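Fructose-bisphosphate aldolase class I (Thermoproteus tenax, PDB 1W8S) belongs to the DeoC/LacD family of class I aldolases, enzymes built on a TIM barrel, and holds 1,6-di-O-phosphono-beta-D-fructofuranose at its ligand pocket in this model. Local coordinates at residues S18-Y23 / P198-G203; E211-Q216 / L226-G231. The protein carries 2 engineered substitutions. All coordinates share one frame; numbering follows the deposited sequence.

Contact 1 (S18-Y23 / P198-G203). With FBP (1,6-di-O-phosphono-beta-D-fructofuranose), chain O.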
loop_
_atom_site.group_PDB
_atom_site.type_symbol
_atom_site.label_atom_id
_atom_site.label_comp_id
_atom_site.label_asym_id
_atom_site.label_seq_id
_atom_site.Cartn_x
_atom_site.Cartn_y
_atom_site.Cartn_z
ATOM N N SER E 18 -13.938 2.841 37.039
ATOM C CA SER E 18 -14.537 2.059 35.974
ATOM C C SER E 18 -14.055 0.603 35.982
ATOM O O SER E 18 -12.893 0.325 36.260
ATOM C CB SER E 18 -14.222 2.736 34.628
ATOM O OG SER E 18 -14.735 2.008 33.500
ATOM N N ILE E 19 -14.978 -0.322 35.734
ATOM C CA ILE E 19 -14.630 -1.695 35.420
ATOM C C ILE E 19 -15.280 -2.014 34.089
ATOM O O ILE E 19 -16.485 -1.891 33.947
ATOM C CB ILE E 19 -15.128 -2.702 36.469
ATOM C CG1 ILE E 19 -14.599 -2.364 37.860
ATOM C CG2 ILE E 19 -14.699 -4.104 36.054
ATOM C CD1 ILE E 19 -15.070 -3.294 38.941
ATOM N N ILE E 20 -14.461 -2.442 33.141
ATOM C CA ILE E 20 -14.918 -2.808 31.808
ATOM C C ILE E 20 -14.639 -4.274 31.638
ATOM O O ILE E 20 -13.545 -4.707 31.922
ATOM C CB ILE E 20 -14.134 -2.021 30.744
ATOM C CG1 ILE E 20 -14.339 -0.519 30.903
ATOM C CG2 ILE E 20 -14.573 -2.447 29.368
ATOM C CD1 ILE E 20 -15.731 -0.123 30.816
ATOM N N LEU E 21 -15.636 -5.031 31.211
ATOM C CA LEU E 21 -15.468 -6.458 30.981
ATOM C C LEU E 21 -15.021 -6.701 29.530
ATOM O O LEU E 21 -15.776 -6.502 28.577
ATOM C CB LEU E 21 -16.750 -7.222 31.287
ATOM C CG LEU E 21 -16.612 -8.741 31.385
ATOM C CD1 LEU E 21 -15.618 -9.139 32.475
ATOM C CD2 LEU E 21 -17.958 -9.380 31.642
ATOM N N ALA E 22 -13.774 -7.128 29.386
ATOM C CA ALA E 22 -13.125 -7.258 28.093
ATOM C C ALA E 22 -13.437 -8.632 27.524
ATOM O O ALA E 22 -13.291 -9.627 28.204
ATOM C CB ALA E 22 -11.631 -7.093 28.265
ATOM N N TYR E 23 -13.839 -8.684 26.268
ATOM C CA TYR E 23 -14.225 -9.912 25.637
ATOM C C TYR E 23 -13.887 -9.937 24.145
ATOM O O TYR E 23 -14.669 -10.447 23.342
ATOM C CB TYR E 23 -15.697 -10.139 25.835
ATOM C CG TYR E 23 -16.186 -11.507 25.499
ATOM C CD1 TYR E 23 -15.685 -12.614 26.170
ATOM C CD2 TYR E 23 -17.197 -11.704 24.564
ATOM C CE1 TYR E 23 -16.173 -13.900 25.919
ATOM C CE2 TYR E 23 -17.709 -12.989 24.305
ATOM C CZ TYR E 23 -17.176 -14.079 24.979
ATOM O OH TYR E 23 -17.645 -15.337 24.755
ATOM N N PRO E 198 -7.674 9.348 31.167
ATOM C CA PRO E 198 -7.773 8.276 32.172
ATOM C C PRO E 198 -7.180 6.952 31.727
ATOM O O PRO E 198 -7.229 6.601 30.538
ATOM C CB PRO E 198 -9.273 8.143 32.422
ATOM C CG PRO E 198 -9.916 8.676 31.133
ATOM C CD PRO E 198 -9.000 9.774 30.681
ATOM N N VAL E 199 -6.665 6.215 32.712
ATOM C CA VAL E 199 -5.939 4.973 32.507
ATOM C C VAL E 199 -6.718 3.816 33.101
ATOM O O VAL E 199 -7.149 3.871 34.251
ATOM C CB VAL E 199 -4.544 5.014 33.205
ATOM C CG1 VAL E 199 -3.880 3.625 33.230
ATOM C CG2 VAL E 199 -3.621 5.977 32.506
ATOM N N LEU E 200 -6.870 2.782 32.287
ATOM C CA LEU E 200 -7.444 1.500 32.632
ATOM C C LEU E 200 -6.364 0.446 32.593
ATOM O O LEU E 200 -5.599 0.352 31.632
ATOM C CB LEU E 200 -8.523 1.128 31.623
ATOM C CG LEU E 200 -9.798 1.972 31.611
ATOM C CD1 LEU E 200 -10.672 1.573 30.425
ATOM C CD2 LEU E 200 -10.569 1.833 32.936
ATOM N N MET E 201 -6.287 -0.350 33.636
ATOM C CA MET E 201 -5.323 -1.436 33.709
ATOM C C MET E 201 -5.905 -2.623 32.965
ATOM O O MET E 201 -7.038 -3.017 33.206
ATOM C CB MET E 201 -5.088 -1.825 35.178
ATOM C CG MET E 201 -4.309 -3.140 35.406
ATOM S SD MET E 201 -5.248 -4.357 36.388
ATOM C CE MET E 201 -4.013 -5.610 36.613
ATOM N N SER E 202 -5.117 -3.192 32.057
ATOM C CA SER E 202 -5.453 -4.448 31.406
ATOM C C SER E 202 -5.261 -5.581 32.402
ATOM O O SER E 202 -4.203 -5.697 33.004
ATOM C CB SER E 202 -4.497 -4.647 30.221
ATOM O OG SER E 202 -5.024 -5.618 29.349
ATOM N N GLY E 203 -6.271 -6.425 32.584
ATOM C CA GLY E 203 -6.228 -7.457 33.610
ATOM C C GLY E 203 -5.061 -8.430 33.559
ATOM O O GLY E 203 -4.451 -8.709 34.608
HETATM P P1 FBP O . -7.515 -9.585 30.115
HETATM O O1P FBP O . -7.993 -10.972 29.925
HETATM O O2P FBP O . -7.891 -8.933 31.480
HETATM O O3P FBP O . -5.999 -9.433 29.958
HETATM O O1 FBP O . -8.227 -8.712 28.987
HETATM C C1 FBP O . -7.897 -7.353 28.802
HETATM C C2 FBP O . -7.158 -7.194 27.465
HETATM O O2 FBP O . -6.742 -5.821 27.291
HETATM C C3 FBP O . -7.978 -7.630 26.242
HETATM O O3 FBP O . -8.942 -6.687 25.801
HETATM C C4 FBP O . -6.863 -7.875 25.226
HETATM O O4 FBP O . -7.198 -8.747 24.160
HETATM C C5 FBP O . -5.796 -8.517 26.102
HETATM O O5 FBP O . -5.969 -7.985 27.427
HETATM C C6 FBP O . -4.404 -8.220 25.556
HETATM O O6 FBP O . -3.439 -8.745 26.449
HETATM P P2 FBP O . -2.311 -9.790 25.941
HETATM O O4P FBP O . -2.096 -10.769 27.071
HETATM O O5P FBP O . -2.758 -10.429 24.625
HETATM O O6P FBP O . -0.951 -9.084 25.797
#
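With CG of Leu-200 set opposite its own carbonyl carbon (chi1 -68°), the isobutyl group reaches past the intervening strand 227-230, on the inner side of the barrel, to Ser-18 and Ile-20, and its two methyls divide the work. Leu-200 CD2 comes up to Ser-18 CB at 4.1 Å, while Leu-200 CD1 meets Ile-20 CG1 at 4.2 Å. The touch is purely apolar and rather loose, a van der Waals contact between inward-pointing groups on two strands that are not direct neighbours. The Ser-18 hydroxyl plays no part in it: OG turns to the carbonyl O of Phe-12 and hydrogen-bonds there.

Further along both strands the same inner wall becomes the ligand pocket. Ser-202 OG, swung anti to its backbone N (chi1 -163°), shares a 2.7 Å hydrogen bond with FBP O2. Ala-22 CB lies 3.7 Å from FBP O3. Gly-203 CA comes within 3.1 Å of FBP O2P, and that oxygen lies where a CB would point. Leu-200, Ile-20 and the CB of Ser-18 thus form part of the barrel core below the bound group, which sits at the C-terminal ends of the strands, as usual in TIM barrels.

Strand 227-230 runs between the two segments and pairs in parallel with each. On their outer flanks lie strands 57-60 and 175-179, and helix 4-12 supplies Phe-12, which also packs on Ile-20.

Contact 2 (E211-Q216 / L226-G231); sequences EDFLKQ and LGIAVG. With FBP (1,6-di-O-phosphono-beta-D-fructofuranose), chain O.
Between 211-216 and 226-231 the nearest CA atoms are those of Phe-213 and Val-230, 10.4 Å apart, a gap bridged by side chains. Phe-213 does most of the bridging: with CG anti to the backbone N (chi1 -166°), its ring leaves the helix toward the strand and puts its far end on two aliphatic groups. Phe-213 CZ sits 3.7 Å from Val-230 CG2, and that methyl is also 3.9 Å from Phe-213 CE2. Phe-213 CE2 in turn approaches Ile-228 CD1 at 4.4 Å, a more distant touch. Both methyls come at the ring obliquely.

This is the helix-on-sheet packing of a beta-alpha-beta unit, strand 199-202, helix 210-222 and strand 227-230, with the helix in the outer layer of the TIM barrel and the strands in its wall. Met-201 of strand 199-202 also touches the ring, and Phe-243 and Leu-247 of helix 240-253 pack on it; the aromatic group is buried. Ile-228 and Val-230 also lean on Ile-19 of the neighbouring strand 18-22.

Where the strand ends, Gly-231 takes the N-cap position ahead of helix 232-235 and gives its backbone N-H to FBP O2P, 2.9 Å from Gly-231 N and with an angle of 156° at the hydrogen. The start of that short helix would probably favour the phosphate's negative charge. Val-230 CA lies 3.5 Å from FBP O2P.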
loop_
_atom_site.group_PDB
_atom_site.type_symbol
_atom_site.label_atom_id
_atom_site.label_comp_id
_atom_site.label_asym_id
_atom_site.label_seq_id
_atom_site.Cartn_x
_atom_site.Cartn_y
_atom_site.Cartn_z
ATOM N N GLU E 211 -6.617 -13.398 45.406
ATOM C CA GLU E 211 -5.997 -12.358 46.209
ATOM C C GLU E 211 -4.864 -11.652 45.464
ATOM O O GLU E 211 -4.675 -10.467 45.649
ATOM C CB GLU E 211 -5.497 -12.918 47.555
ATOM C CG GLU E 211 -5.248 -11.848 48.611
ATOM C CD GLU E 211 -6.518 -11.097 48.990
ATOM O OE1 GLU E 211 -7.534 -11.761 49.338
ATOM O OE2 GLU E 211 -6.500 -9.847 48.940
ATOM N N ASP E 212 -4.124 -12.372 44.621
ATOM C CA ASP E 212 -3.029 -11.787 43.865
ATOM C C ASP E 212 -3.630 -10.719 42.952
ATOM O O ASP E 212 -3.086 -9.638 42.842
ATOM C CB ASP E 212 -2.306 -12.801 42.972
ATOM C CG ASP E 212 -1.463 -13.800 43.730
ATOM O OD1 ASP E 212 -1.026 -13.533 44.880
ATOM O OD2 ASP E 212 -1.189 -14.915 43.236
ATOM N N PHE E 213 -4.739 -11.042 42.283
ATOM C CA PHE E 213 -5.394 -10.065 41.409
ATOM C C PHE E 213 -5.954 -8.841 42.134
ATOM O O PHE E 213 -5.812 -7.716 41.665
ATOM C CB PHE E 213 -6.507 -10.690 40.574
ATOM C CG PHE E 213 -6.944 -9.798 39.467
ATOM C CD1 PHE E 213 -6.047 -9.430 38.476
ATOM C CD2 PHE E 213 -8.231 -9.266 39.435
ATOM C CE1 PHE E 213 -6.433 -8.555 37.441
ATOM C CE2 PHE E 213 -8.615 -8.389 38.383
ATOM C CZ PHE E 213 -7.726 -8.037 37.425
ATOM N N LEU E 214 -6.609 -9.056 43.266
ATOM C CA LEU E 214 -7.167 -7.947 44.033
ATOM C C LEU E 214 -6.056 -6.996 44.497
ATOM O O LEU E 214 -6.255 -5.794 44.557
ATOM C CB LEU E 214 -7.964 -8.471 45.246
ATOM C CG LEU E 214 -9.337 -9.078 44.947
ATOM C CD1 LEU E 214 -9.902 -9.791 46.175
ATOM C CD2 LEU E 214 -10.317 -8.016 44.444
ATOM N N LYS E 215 -4.893 -7.557 44.825
ATOM C CA LYS E 215 -3.737 -6.781 45.273
ATOM C C LYS E 215 -3.150 -5.943 44.139
ATOM O O LYS E 215 -2.691 -4.828 44.364
ATOM C CB LYS E 215 -2.657 -7.712 45.864
ATOM C CG LYS E 215 -2.973 -8.222 47.270
ATOM C CD LYS E 215 -1.710 -8.536 48.091
ATOM C CE LYS E 215 -1.266 -7.304 48.920
ATOM N NZ LYS E 215 -1.287 -6.032 48.081
ATOM N N GLN E 216 -3.150 -6.475 42.918
ATOM C CA GLN E 216 -2.749 -5.696 41.761
ATOM C C GLN E 216 -3.735 -4.550 41.514
ATOM O O GLN E 216 -3.322 -3.426 41.278
ATOM C CB GLN E 216 -2.667 -6.558 40.495
ATOM C CG GLN E 216 -1.533 -7.565 40.511
ATOM C CD GLN E 216 -1.583 -8.556 39.346
ATOM O OE1 GLN E 216 -2.620 -8.727 38.702
ATOM N NE2 GLN E 216 -0.461 -9.209 39.084
ATOM N N LEU E 226 -7.980 5.077 36.600
ATOM C CA LEU E 226 -9.427 5.119 36.564
ATOM C C LEU E 226 -10.055 3.788 36.953
ATOM O O LEU E 226 -11.165 3.753 37.453
ATOM C CB LEU E 226 -9.929 5.523 35.173
ATOM C CG LEU E 226 -11.439 5.632 35.028
ATOM C CD1 LEU E 226 -12.014 6.770 35.866
ATOM C CD2 LEU E 226 -11.809 5.792 33.599
ATOM N N GLY E 227 -9.355 2.697 36.697
ATOM C CA GLY E 227 -9.914 1.380 36.939
ATOM C C GLY E 227 -9.301 0.294 36.066
ATOM O O GLY E 227 -8.118 0.348 35.740
ATOM N N ILE E 228 -10.114 -0.697 35.699
ATOM C CA ILE E 228 -9.580 -1.880 35.070
ATOM C C ILE E 228 -10.421 -2.291 33.867
ATOM O O ILE E 228 -11.617 -2.031 33.834
ATOM C CB ILE E 228 -9.466 -3.026 36.098
ATOM C CG1 ILE E 228 -10.842 -3.561 36.514
ATOM C CG2 ILE E 228 -8.730 -2.539 37.352
ATOM C CD1 ILE E 228 -10.783 -4.694 37.524
ATOM N N ALA E 229 -9.754 -2.902 32.887
ATOM C CA ALA E 229 -10.408 -3.547 31.773
ATOM C C ALA E 229 -9.977 -4.999 31.903
ATOM O O ALA E 229 -8.821 -5.311 31.681
ATOM C CB ALA E 229 -9.963 -2.939 30.446
ATOM N N VAL E 230 -10.894 -5.852 32.355
ATOM C CA VAL E 230 -10.558 -7.191 32.825
ATOM C C VAL E 230 -11.397 -8.220 32.060
ATOM O O VAL E 230 -12.592 -8.038 31.863
ATOM C CB VAL E 230 -10.823 -7.311 34.370
ATOM C CG1 VAL E 230 -12.273 -6.988 34.735
ATOM C CG2 VAL E 230 -10.417 -8.674 34.934
ATOM N N GLY E 231 -10.750 -9.305 31.640
ATOM C CA GLY E 231 -11.404 -10.400 30.971
ATOM C C GLY E 231 -11.148 -11.687 31.725
ATOM O O GLY E 231 -11.989 -12.117 32.508
HETATM P P1 FBP O . -7.515 -9.585 30.115
HETATM O O1P FBP O . -7.993 -10.972 29.925
HETATM O O2P FBP O . -7.891 -8.933 31.480
HETATM O O3P FBP O . -5.999 -9.433 29.958
HETATM O O1 FBP O . -8.227 -8.712 28.987
HETATM C C1 FBP O . -7.897 -7.353 28.802
HETATM C C2 FBP O . -7.158 -7.194 27.465
HETATM O O2 FBP O . -6.742 -5.821 27.291
HETATM C C3 FBP O . -7.978 -7.630 26.242
HETATM O O3 FBP O . -8.942 -6.687 25.801
HETATM C C4 FBP O . -6.863 -7.875 25.226
HETATM O O4 FBP O . -7.198 -8.747 24.160
HETATM C C5 FBP O . -5.796 -8.517 26.102
HETATM O O5 FBP O . -5.969 -7.985 27.427
HETATM C C6 FBP O . -4.404 -8.220 25.556
HETATM O O6 FBP O . -3.439 -8.745 26.449
HETATM P P2 FBP O . -2.311 -9.790 25.941
HETATM O O4P FBP O . -2.096 -10.769 27.071
HETATM O O5P FBP O . -2.758 -10.429 24.625
HETATM O O6P FBP O . -0.951 -9.084 25.797
#

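How the contacts relate
Contact 1 is inside the barrel and contact 2 lies between the sheet and the helices outside it, their centres about 8 Å apart; strand 227-230 of contact 2 lies between the two strands of contact 1 and pairs with each. In chain order contact 1 closes before contact 2 opens: strand 18-22 starts the barrel, strand 199-202 leads into helix 210-222, and strand 227-230 then closes the sheet against strand 18-22. Backbone bonds tie the two contacts together, probably including Met-201 O to Ala-229 N at 2.7 Å. Both contacts reach FBP through the C-terminal ends of their strands, so the seam that closes the barrel also forms part of the ligand pocket.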